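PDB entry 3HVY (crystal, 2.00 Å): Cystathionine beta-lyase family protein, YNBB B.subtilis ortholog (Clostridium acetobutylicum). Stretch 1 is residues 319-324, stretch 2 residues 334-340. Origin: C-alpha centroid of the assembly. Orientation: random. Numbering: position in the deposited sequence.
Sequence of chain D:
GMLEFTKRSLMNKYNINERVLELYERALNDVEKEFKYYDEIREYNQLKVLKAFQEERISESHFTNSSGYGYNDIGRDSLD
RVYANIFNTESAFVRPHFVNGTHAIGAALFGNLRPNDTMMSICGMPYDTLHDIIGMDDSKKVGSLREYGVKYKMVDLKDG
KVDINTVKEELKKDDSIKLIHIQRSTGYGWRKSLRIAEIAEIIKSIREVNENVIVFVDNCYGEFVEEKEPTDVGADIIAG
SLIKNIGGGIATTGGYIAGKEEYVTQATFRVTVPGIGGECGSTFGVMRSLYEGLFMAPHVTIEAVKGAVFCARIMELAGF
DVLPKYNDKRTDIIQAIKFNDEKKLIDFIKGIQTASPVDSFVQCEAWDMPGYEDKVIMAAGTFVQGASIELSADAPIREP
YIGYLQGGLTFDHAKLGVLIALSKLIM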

# COMPACT_ATOMS: atom_id res chain seq x y z
N GLY D 319 -36.56 28.23 10.64
CA GLY D 319 -37.65 28.60 9.73
C GLY D 319 -37.77 27.76 8.47
O GLY D 319 -38.69 27.96 7.72
N PHE D 320 -36.88 26.80 8.24
CA PHE D 320 -36.88 26.06 7.00
C PHE D 320 -37.73 24.79 7.03
O PHE D 320 -37.77 24.06 8.05
CB PHE D 320 -35.45 25.69 6.62
CG PHE D 320 -34.56 26.88 6.34
CD1 PHE D 320 -34.58 27.49 5.08
CD2 PHE D 320 -33.74 27.40 7.32
CE1 PHE D 320 -33.77 28.56 4.80
CE2 PHE D 320 -32.93 28.49 7.06
CZ PHE D 320 -32.93 29.08 5.81
N ASP D 321 -38.37 24.52 5.88
CA ASP D 321 -39.02 23.23 5.65
C ASP D 321 -37.88 22.25 5.36
O ASP D 321 -36.99 22.55 4.56
CB ASP D 321 -39.99 23.31 4.48
CG ASP D 321 -41.03 22.17 4.48
OD1 ASP D 321 -41.89 22.14 3.57
OD2 ASP D 321 -40.98 21.32 5.42
N VAL D 322 -37.87 21.11 6.04
CA VAL D 322 -36.83 20.09 5.89
C VAL D 322 -37.51 18.77 5.63
O VAL D 322 -38.71 18.59 5.92
CB VAL D 322 -35.93 20.00 7.15
CG1 VAL D 322 -35.37 21.38 7.48
CG2 VAL D 322 -36.69 19.43 8.38
N LEU D 323 -36.75 17.81 5.09
CA LEU D 323 -37.28 16.48 4.88
C LEU D 323 -36.16 15.47 4.88
O LEU D 323 -35.20 15.64 4.15
CB LEU D 323 -38.01 16.42 3.57
CG LEU D 323 -38.92 15.21 3.40
CD1 LEU D 323 -40.14 15.37 4.36
CD2 LEU D 323 -39.36 15.17 1.96
N PRO D 324 -36.30 14.40 5.68
CA PRO D 324 -37.39 14.14 6.61
C PRO D 324 -37.36 15.07 7.81
O PRO D 324 -36.36 15.81 8.01
CB PRO D 324 -37.11 12.70 7.09
CG PRO D 324 -36.13 12.15 6.12
CD PRO D 324 -35.32 13.31 5.66
N ILE D 334 -29.41 10.70 4.57
CA ILE D 334 -29.60 11.94 3.84
C ILE D 334 -30.59 12.89 4.52
O ILE D 334 -31.59 12.43 5.07
CB ILE D 334 -30.16 11.69 2.44
CG1 ILE D 334 -29.32 10.65 1.68
CG2 ILE D 334 -30.28 13.02 1.65
CD1 ILE D 334 -27.88 10.99 1.64
N GLN D 335 -30.30 14.21 4.46
CA GLN D 335 -31.17 15.23 4.98
C GLN D 335 -31.32 16.28 3.91
O GLN D 335 -30.31 16.78 3.41
CB GLN D 335 -30.58 15.95 6.19
CG GLN D 335 -31.53 16.95 6.85
CD GLN D 335 -32.86 16.31 7.25
OE1 GLN D 335 -32.86 15.30 7.93
NE2 GLN D 335 -33.99 16.91 6.85
N ALA D 336 -32.56 16.64 3.60
CA ALA D 336 -32.90 17.70 2.62
C ALA D 336 -33.40 18.94 3.35
O ALA D 336 -34.06 18.84 4.40
CB ALA D 336 -33.94 17.18 1.58
N ILE D 337 -33.09 20.12 2.81
CA ILE D 337 -33.45 21.39 3.39
C ILE D 337 -33.97 22.27 2.22
O ILE D 337 -33.25 22.44 1.24
CB ILE D 337 -32.23 22.10 4.01
CG1 ILE D 337 -31.44 21.17 4.97
CG2 ILE D 337 -32.67 23.45 4.68
CD1 ILE D 337 -30.07 21.75 5.37
N LYS D 338 -35.20 22.77 2.30
CA LYS D 338 -35.75 23.65 1.25
C LYS D 338 -35.38 25.10 1.58
O LYS D 338 -36.01 25.75 2.39
CB LYS D 338 -37.25 23.46 1.14
CG LYS D 338 -37.91 24.17 -0.03
CD LYS D 338 -39.41 23.89 -0.12
CE LYS D 338 -39.71 22.40 -0.42
NZ LYS D 338 -41.14 22.12 -0.75
N PHE D 339 -34.34 25.61 0.95
CA PHE D 339 -33.87 26.97 1.24
C PHE D 339 -34.80 28.04 0.65
O PHE D 339 -34.92 29.12 1.22
CB PHE D 339 -32.42 27.14 0.79
CG PHE D 339 -31.44 26.35 1.60
CD1 PHE D 339 -30.98 26.84 2.81
CD2 PHE D 339 -31.03 25.11 1.18
CE1 PHE D 339 -30.10 26.12 3.56
CE2 PHE D 339 -30.14 24.38 1.91
CZ PHE D 339 -29.68 24.89 3.11
N ASN D 340 -35.48 27.72 -0.46
CA ASN D 340 -36.40 28.63 -1.16
C ASN D 340 -35.71 29.89 -1.63
O ASN D 340 -36.35 30.94 -1.77
CB ASN D 340 -37.61 29.02 -0.29
CG ASN D 340 -38.73 28.02 -0.35
OD1 ASN D 340 -39.09 27.52 -1.43
ND2 ASN D 340 -39.32 27.72 0.82
O HOH W 1 -38.32 26.29 3.74

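An antiparallel strand pair is economical with its polar backbone groups, and where the ladder frays, water or a side chain can take over. The two stretches of this cystathionine beta-lyase family protein illustrate both substitutions. At one end of the pairing, L323 and A336 satisfy each other: L323 N donates to A336 O at 3.0 Å, and A336 N to L323 O at 2.9 Å. Two residues along, K338 N donates to D321 O at 2.9 Å and nearly straight, but the return bond is not made directly. A water fills the gap, accepting from D321 N at 2.8 Å and donating to K338 O at 2.7 Å, so that neither group is left unpaired.

Just past L323, a cis peptide leads into P324, which has no amide hydrogen to offer, yet its carbonyl still needs a donor. Q335 provides one. Its CA-to-CB bond points sideways, but the side chain, t at chi1 and p at chi2, brings its amide back to the first stretch, where Q335 NE2 donates to P324 O at 2.9 Å and also to A336 O at 3.1 Å. Both amide hydrogens are thereby used, while OE1 is bonded elsewhere in the structure.

Side chains alternate about this framework. V322 and I337 share one face, buried and branched, with V322 CG1 4.4 Å from I337 CG2; F320 CB lies 4.1 Å from that same I337 CG2. D321 and K338 share the other face with L323 and the small A336. D321 and K338 carry opposite charges, but D321 OD1 and K338 NZ stand 4.4 Å apart, too far for a salt bridge. Next to the D321/K338 pair, the edge of F339 meets the face of F320, ring centroids 5.4 Å apart, adding an aromatic contact. Altogether the contact buries 455 Å², counting both sides.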